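Local coordinates for ABC transporter, substrate binding protein (Agrobacterium tumefaciens, PDB 3C9H), which probably captures a solute in the periplasm for import by an ABC transporter, and binds a magnesium ion, at residues A17-G29 with Q55-M68. Sequence-based numbering, arbitrary orientation.
Sequences ALAQVAVFPALSG and QKANPDIAVHYEDM
Gln20, Ala22 and Phe24 pair with Asp67, Tyr65 and Val63 as successive hydrogen-bonded pairs of an antiparallel ladder, the axes of strands 20-24 and 62-67 lying 4.7 Å apart at 172°. Each pair exchanges two backbone bonds; the straightest, Phe24 N to Val63 O, measures 2.8 Å with 178° at the hydrogen. Val21 with Glu66 and Val23 with His64 form the alternating non-hydrogen-bonded pairs.

Side-chain polar bonds secure the far end. Gln55 NE2 donates to Ile61 O of its own segment at 3.0 Å, in that carbonyl's plane, to Phe24 O at 3.2 Å, approached from above the carbonyl plane while Val63 N bonds to the same oxygen in that plane, and weakly to Pro25 O. Water 1 donates to both Pro25 O and Gln55 OE1, linking the amide oxygen to the backbone just past the strand. Farther along, Ser28 N donates to Pro59 O at 2.7 Å, while chi1 of 76° sets Ser28 OG between its backbone N and carbonyl carbon, where it donates to the anti lone pair of Asp60 OD1 at 2.6 Å. The type I turns 26-29 and 58-61 thus meet through both backbone and side chain.

Van der Waals contacts fill in the rest: Leu27 crosses Gln55 at a slant, its CG 3.9 Å from Gln55 CB, and the Val21 and Glu66 side chains lie side by side, Val21 CG2 3.8 Å from Glu66 CD.

Strand 62-67 lies between strand 35-40, parallel to it, and strand 20-24, which adds an antiparallel strand to the sheet of this PBP-clan solute-binding protein. Helix 44-57 covers the face bearing Ala22, Phe24 and Tyr65; there Asp67 OD2 accepts from Glu44 N, close to the magnesium site of Ser41 and Asp43. Across the sheet, Glu66 forms a salt bridge with Arg76 of helix 70-82.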
ATOM      1  N   ALA A  17       9.625  16.606   6.654  1.00 32.44           N
ATOM      2  CA  ALA A  17       9.697  15.273   6.020  1.00 31.49           C
ATOM      3  C   ALA A  17      10.206  14.264   7.050  1.00 30.67           C
ATOM      4  O   ALA A  17      11.289  14.452   7.591  1.00 30.45           O
ATOM      5  CB  ALA A  17      10.629  15.300   4.824  1.00 31.15           C
ATOM      6  N   LEU A  18       9.424  13.206   7.303  1.00 30.19           N
ATOM      7  CA  LEU A  18       9.721  12.211   8.344  1.00 29.42           C
ATOM      8  C   LEU A  18      10.152  10.846   7.798  1.00 29.36           C
ATOM      9  O   LEU A  18       9.758  10.435   6.697  1.00 29.40           O
ATOM     10  CB  LEU A  18       8.499  11.986   9.213  1.00 30.27           C
ATOM     11  CG  LEU A  18       7.832  13.212   9.784  1.00 31.78           C
ATOM     12  CD1 LEU A  18       6.584  12.793  10.513  1.00 34.49           C
ATOM     13  CD2 LEU A  18       8.768  13.927  10.744  1.00 33.14           C
ATOM     14  N   ALA A  19      10.932  10.134   8.603  1.00 27.87           N
ATOM     15  CA  ALA A  19      11.357   8.789   8.287  1.00 26.77           C
ATOM     16  C   ALA A  19      11.708   8.063   9.586  1.00 26.30           C
ATOM     17  O   ALA A  19      12.316   8.661  10.490  1.00 25.67           O
ATOM     18  CB  ALA A  19      12.521   8.822   7.322  1.00 25.37           C
ATOM     19  N   GLN A  20      11.310   6.803   9.700  1.00 25.27           N
ATOM     20  CA  GLN A  20      11.829   5.953  10.761  1.00 26.43           C
ATOM     21  C   GLN A  20      12.940   5.146  10.104  1.00 25.57           C
ATOM     22  O   GLN A  20      12.702   4.371   9.153  1.00 24.96           O
ATOM     23  CB  GLN A  20      10.777   5.020  11.366  1.00 27.37           C
ATOM     24  CG  GLN A  20       9.404   5.629  11.623  1.00 31.91           C
ATOM     25  CD  GLN A  20       9.304   6.528  12.862  1.00 36.21           C
ATOM     26  OE1 GLN A  20      10.158   6.501  13.770  1.00 39.98           O
ATOM     27  NE2 GLN A  20       8.216   7.316  12.918  1.00 38.17           N
ATOM     28  N   VAL A  21      14.155   5.361  10.579  1.00 25.16           N
ATOM     29  CA  VAL A  21      15.323   4.723  10.037  1.00 24.93           C
ATOM     30  C   VAL A  21      15.747   3.559  10.930  1.00 25.40           C
ATOM     31  O   VAL A  21      15.852   3.709  12.160  1.00 24.99           O
ATOM     32  CB  VAL A  21      16.477   5.722   9.905  1.00 24.99           C
ATOM     33  CG1 VAL A  21      17.705   5.028   9.340  1.00 24.90           C
ATOM     34  CG2 VAL A  21      16.059   6.911   9.031  1.00 26.48           C
ATOM     35  N   ALA A  22      15.992   2.408  10.298  1.00 24.66           N
ATOM     36  CA  ALA A  22      16.526   1.228  10.948  1.00 24.91           C
ATOM     37  C   ALA A  22      17.747   0.740  10.183  1.00 24.81           C
ATOM     38  O   ALA A  22      17.670   0.481   8.969  1.00 24.35           O
ATOM     39  CB  ALA A  22      15.447   0.129  10.994  1.00 24.94           C
ATOM     40  N   VAL A  23      18.871   0.589  10.878  1.00 24.70           N
ATOM     41  CA  VAL A  23      20.121   0.188  10.248  1.00 25.40           C
ATOM     42  C   VAL A  23      20.517  -1.232  10.699  1.00 26.05           C
ATOM     43  O   VAL A  23      20.756  -1.478  11.880  1.00 26.21           O
ATOM     44  CB  VAL A  23      21.267   1.200  10.513  1.00 25.73           C
ATOM     45  CG1 VAL A  23      22.550   0.753   9.842  1.00 26.22           C
ATOM     46  CG2 VAL A  23      20.896   2.598  10.018  1.00 26.52           C
ATOM     47  N   PHE A  24      20.583  -2.143   9.736  1.00 26.31           N
ATOM     48  CA  PHE A  24      20.924  -3.550   9.984  1.00 26.87           C
ATOM     49  C   PHE A  24      22.386  -3.840   9.541  1.00 27.96           C
ATOM     50  O   PHE A  24      22.682  -3.890   8.346  1.00 27.56           O
ATOM     51  CB  PHE A  24      19.965  -4.467   9.226  1.00 26.31           C
ATOM     52  CG  PHE A  24      18.524  -4.326   9.633  1.00 25.75           C
ATOM     53  CD1 PHE A  24      17.910  -5.292  10.404  1.00 26.87           C
ATOM     54  CD2 PHE A  24      17.765  -3.255   9.191  1.00 24.62           C
ATOM     55  CE1 PHE A  24      16.596  -5.174  10.750  1.00 27.88           C
ATOM     56  CE2 PHE A  24      16.459  -3.130   9.544  1.00 25.76           C
ATOM     57  CZ  PHE A  24      15.873  -4.077  10.323  1.00 25.84           C
ATOM     58  N   PRO A  25      23.299  -4.064  10.496  1.00 29.29           N
ATOM     59  CA  PRO A  25      24.688  -4.366  10.109  1.00 29.87           C
ATOM     60  C   PRO A  25      24.827  -5.652   9.330  1.00 30.38           C
ATOM     61  O   PRO A  25      23.996  -6.546   9.487  1.00 30.42           O
ATOM     62  CB  PRO A  25      25.400  -4.496  11.454  1.00 30.27           C
ATOM     63  CG  PRO A  25      24.548  -3.765  12.404  1.00 31.03           C
ATOM     64  CD  PRO A  25      23.145  -4.033  11.960  1.00 29.49           C
ATOM     65  N   ALA A  26      25.860  -5.736   8.493  1.00 31.31           N
ATOM     66  CA  ALA A  26      26.161  -6.950   7.742  1.00 31.82           C
ATOM     67  C   ALA A  26      26.236  -8.141   8.720  1.00 32.68           C
ATOM     68  O   ALA A  26      26.835  -8.036   9.788  1.00 31.33           O
ATOM     69  CB  ALA A  26      27.472  -6.787   6.970  1.00 32.11           C
ATOM     70  N   LEU A  27      25.607  -9.260   8.369  1.00 33.57           N
ATOM     71  CA  LEU A  27      25.648 -10.448   9.228  1.00 34.62           C
ATOM     72  C   LEU A  27      27.062 -11.010   9.380  1.00 35.97           C
ATOM     73  O   LEU A  27      27.421 -11.535  10.445  1.00 36.70           O
ATOM     74  CB  LEU A  27      24.725 -11.537   8.677  1.00 34.81           C
ATOM     75  CG  LEU A  27      23.244 -11.222   8.650  1.00 34.69           C
ATOM     76  CD1 LEU A  27      22.479 -12.497   8.298  1.00 34.38           C
ATOM     77  CD2 LEU A  27      22.786 -10.646   9.991  1.00 35.24           C
ATOM     78  N   SER A  28      27.858 -10.888   8.323  1.00 36.74           N
ATOM     79  CA  SER A  28      29.239 -11.374   8.310  1.00 37.93           C
ATOM     80  C   SER A  28      30.194 -10.551   9.166  1.00 38.82           C
ATOM     81  O   SER A  28      31.354 -10.933   9.327  1.00 40.01           O
ATOM     82  CB  SER A  28      29.794 -11.373   6.881  1.00 38.09           C
ATOM     83  OG  SER A  28      30.132 -10.053   6.461  1.00 37.99           O
ATOM     84  N   GLY A  29      29.715  -9.431   9.699  1.00 39.51           N
ATOM     85  CA  GLY A  29      30.579  -8.432  10.275  1.00 39.64           C
ATOM     86  C   GLY A  29      31.250  -7.724   9.127  1.00 40.07           C
ATOM     87  O   GLY A  29      32.182  -6.967   9.347  1.00 41.96           O
ATOM     88  N   GLN A  55      19.516 -10.530   4.029  1.00 26.33           N
ATOM     89  CA  GLN A  55      20.817 -10.513   4.691  1.00 27.11           C
ATOM     90  C   GLN A  55      21.416 -11.915   4.866  1.00 27.43           C
ATOM     91  O   GLN A  55      22.604 -12.081   4.660  1.00 26.56           O
ATOM     92  CB  GLN A  55      20.754  -9.802   6.044  1.00 26.54           C
ATOM     93  CG  GLN A  55      20.595  -8.295   5.921  1.00 26.90           C
ATOM     94  CD  GLN A  55      21.035  -7.574   7.136  1.00 26.28           C
ATOM     95  OE1 GLN A  55      20.539  -7.830   8.232  1.00 25.72           O
ATOM     96  NE2 GLN A  55      21.973  -6.659   6.967  1.00 25.21           N
ATOM     97  N   LYS A  56      20.599 -12.901   5.219  1.00 28.75           N
ATOM     98  CA  LYS A  56      21.038 -14.311   5.258  1.00 30.05           C
ATOM     99  C   LYS A  56      21.548 -14.785   3.895  1.00 31.05           C
ATOM    100  O   LYS A  56      22.530 -15.525   3.833  1.00 31.58           O
ATOM    101  CB  LYS A  56      19.900 -15.228   5.688  1.00 30.41           C
ATOM    102  CG  LYS A  56      19.544 -15.155   7.152  1.00 31.82           C
ATOM    103  CD  LYS A  56      18.281 -15.925   7.387  1.00 31.57           C
ATOM    104  CE  LYS A  56      17.779 -15.743   8.781  1.00 34.25           C
ATOM    105  NZ  LYS A  56      16.453 -16.422   8.892  1.00 33.97           N
ATOM    106  N   ALA A  57      20.882 -14.368   2.817  1.00 31.09           N
ATOM    107  CA  ALA A  57      21.341 -14.664   1.448  1.00 31.48           C
ATOM    108  C   ALA A  57      22.605 -13.872   1.106  1.00 32.03           C
ATOM    109  O   ALA A  57      23.396 -14.299   0.280  1.00 32.63           O
ATOM    110  CB  ALA A  57      20.230 -14.362   0.429  1.00 31.33           C
ATOM    111  N   ASN A  58      22.781 -12.712   1.736  1.00 31.97           N
ATOM    112  CA  ASN A  58      23.853 -11.764   1.412  1.00 31.46           C
ATOM    113  C   ASN A  58      24.525 -11.264   2.691  1.00 31.24           C
ATOM    114  O   ASN A  58      24.317 -10.137   3.103  1.00 30.52           O
ATOM    115  CB  ASN A  58      23.279 -10.592   0.617  1.00 31.18           C
ATOM    116  CG  ASN A  58      22.630 -11.034  -0.668  1.00 32.04           C
ATOM    117  OD1 ASN A  58      23.322 -11.260  -1.660  1.00 33.50           O
ATOM    118  ND2 ASN A  58      21.304 -11.198  -0.659  1.00 26.82           N
ATOM    119  N   PRO A  59      25.338 -12.127   3.336  1.00 31.76           N
ATOM    120  CA  PRO A  59      25.889 -11.797   4.646  1.00 31.22           C
ATOM    121  C   PRO A  59      26.858 -10.607   4.713  1.00 30.90           C
ATOM    122  O   PRO A  59      27.141 -10.138   5.811  1.00 30.21           O
ATOM    123  CB  PRO A  59      26.578 -13.096   5.086  1.00 31.63           C
ATOM    124  CG  PRO A  59      26.755 -13.900   3.887  1.00 32.12           C
ATOM    125  CD  PRO A  59      25.745 -13.465   2.874  1.00 31.88           C
ATOM    126  N   ASP A  60      27.342 -10.118   3.576  1.00 30.47           N
ATOM    127  CA  ASP A  60      28.255  -8.965   3.553  1.00 30.88           C
ATOM    128  C   ASP A  60      27.564  -7.610   3.343  1.00 30.29           C
ATOM    129  O   ASP A  60      28.239  -6.581   3.254  1.00 29.88           O
ATOM    130  CB  ASP A  60      29.315  -9.154   2.451  1.00 32.16           C
ATOM    131  CG  ASP A  60      30.332 -10.250   2.775  1.00 34.77           C
ATOM    132  OD1 ASP A  60      30.586 -10.507   3.976  1.00 38.24           O
ATOM    133  OD2 ASP A  60      30.900 -10.834   1.818  1.00 39.23           O
ATOM    134  N   ILE A  61      26.235  -7.588   3.282  1.00 29.11           N
ATOM    135  CA  ILE A  61      25.513  -6.345   2.987  1.00 28.43           C
ATOM    136  C   ILE A  61      24.778  -5.778   4.183  1.00 27.63           C
ATOM    137  O   ILE A  61      23.894  -6.433   4.722  1.00 27.65           O
ATOM    138  CB  ILE A  61      24.500  -6.533   1.811  1.00 28.47           C
ATOM    139  CG1 ILE A  61      25.220  -7.099   0.571  1.00 29.07           C
ATOM    140  CG2 ILE A  61      23.820  -5.192   1.488  1.00 28.34           C
ATOM    141  CD1 ILE A  61      26.407  -6.235   0.111  1.00 29.90           C
ATOM    142  N   ALA A  62      25.120  -4.546   4.560  1.00 26.24           N
ATOM    143  CA  ALA A  62      24.372  -3.781   5.542  1.00 26.15           C
ATOM    144  C   ALA A  62      23.119  -3.208   4.863  1.00 25.79           C
ATOM    145  O   ALA A  62      23.141  -2.973   3.653  1.00 25.77           O
ATOM    146  CB  ALA A  62      25.232  -2.650   6.116  1.00 24.34           C
ATOM    147  N   VAL A  63      22.039  -3.031   5.628  1.00 24.66           N
ATOM    148  CA  VAL A  63      20.775  -2.481   5.095  1.00 23.52           C
ATOM    149  C   VAL A  63      20.350  -1.269   5.911  1.00 23.32           C
ATOM    150  O   VAL A  63      20.124  -1.353   7.114  1.00 23.63           O
ATOM    151  CB  VAL A  63      19.639  -3.523   5.092  1.00 23.49           C
ATOM    152  CG1 VAL A  63      18.336  -2.919   4.576  1.00 22.11           C
ATOM    153  CG2 VAL A  63      20.035  -4.734   4.265  1.00 21.95           C
ATOM    154  N   HIS A  64      20.253  -0.138   5.230  1.00 23.04           N
ATOM    155  CA  HIS A  64      19.770   1.105   5.779  1.00 23.29           C
ATOM    156  C   HIS A  64      18.328   1.327   5.285  1.00 22.85           C
ATOM    157  O   HIS A  64      18.085   1.722   4.120  1.00 22.88           O
ATOM    158  CB  HIS A  64      20.711   2.215   5.321  1.00 24.13           C
ATOM    159  CG  HIS A  64      20.385   3.566   5.861  1.00 26.33           C
ATOM    160  ND1 HIS A  64      19.186   4.198   5.621  1.00 31.95           N
ATOM    161  CD2 HIS A  64      21.132   4.441   6.566  1.00 29.90           C
ATOM    162  CE1 HIS A  64      19.197   5.387   6.197  1.00 29.79           C
ATOM    163  NE2 HIS A  64      20.373   5.563   6.765  1.00 30.48           N
ATOM    164  N   TYR A  65      17.372   1.042   6.164  1.00 22.30           N
ATOM    165  CA  TYR A  65      15.969   0.981   5.803  1.00 21.75           C
ATOM    166  C   TYR A  65      15.249   2.196   6.323  1.00 21.41           C
ATOM    167  O   TYR A  65      15.167   2.385   7.530  1.00 21.48           O
ATOM    168  CB  TYR A  65      15.313  -0.296   6.376  1.00 22.03           C
ATOM    169  CG  TYR A  65      13.909  -0.549   5.889  1.00 22.19           C
ATOM    170  CD1 TYR A  65      13.674  -1.280   4.708  1.00 23.29           C
ATOM    171  CD2 TYR A  65      12.785  -0.074   6.604  1.00 23.25           C
ATOM    172  CE1 TYR A  65      12.361  -1.558   4.265  1.00 22.13           C
ATOM    173  CE2 TYR A  65      11.475  -0.339   6.149  1.00 22.70           C
ATOM    174  CZ  TYR A  65      11.279  -1.077   4.975  1.00 22.73           C
ATOM    175  OH  TYR A  65       9.976  -1.342   4.514  1.00 23.11           O
ATOM    176  N   GLU A  66      14.720   3.006   5.406  1.00 20.47           N
ATOM    177  CA  GLU A  66      13.926   4.176   5.747  1.00 21.24           C
ATOM    178  C   GLU A  66      12.453   3.983   5.420  1.00 20.64           C
ATOM    179  O   GLU A  66      12.048   3.878   4.255  1.00 20.17           O
ATOM    180  CB  GLU A  66      14.460   5.443   5.045  1.00 21.04           C
ATOM    181  CG  GLU A  66      15.941   5.649   5.211  1.00 23.00           C
ATOM    182  CD  GLU A  66      16.362   7.125   5.252  1.00 24.44           C
ATOM    183  OE1 GLU A  66      15.502   8.026   5.427  1.00 27.16           O
ATOM    184  OE2 GLU A  66      17.584   7.371   5.132  1.00 26.51           O
ATOM    185  N   ASP A  67      11.656   3.962   6.481  1.00 20.79           N
ATOM    186  CA  ASP A  67      10.218   3.778   6.456  1.00 20.93           C
ATOM    187  C   ASP A  67       9.623   5.182   6.448  1.00 20.30           C
ATOM    188  O   ASP A  67       9.762   5.950   7.397  1.00 20.18           O
ATOM    189  CB  ASP A  67       9.821   2.931   7.686  1.00 22.01           C
ATOM    190  CG  ASP A  67       8.326   2.837   7.941  1.00 23.14           C
ATOM    191  OD1 ASP A  67       7.496   3.448   7.231  1.00 31.11           O
ATOM    192  OD2 ASP A  67       7.976   2.116   8.896  1.00 27.10           O
ATOM    193  N   MET A  68       8.943   5.496   5.363  1.00 19.42           N
ATOM    194  CA  MET A  68       8.402   6.805   5.142  1.00 19.37           C
ATOM    195  C   MET A  68       7.099   6.758   4.341  1.00 18.70           C
ATOM    196  O   MET A  68       6.781   5.747   3.695  1.00 19.35           O
ATOM    197  CB  MET A  68       9.460   7.705   4.460  1.00 19.44           C
ATOM    198  CG  MET A  68       9.740   7.467   2.995  1.00 21.10           C
ATOM    199  SD  MET A  68      11.183   8.368   2.274  1.00 17.38           S
ATOM    200  CE  MET A  68      12.481   7.473   3.064  1.00 12.32           C
TER
HETATM  201  O   HOH W   1      21.830  -7.284  10.750  1.00 28.26           O
HETATM  202  O   HOH W   2      24.049  -9.144   5.782  1.00 26.54           O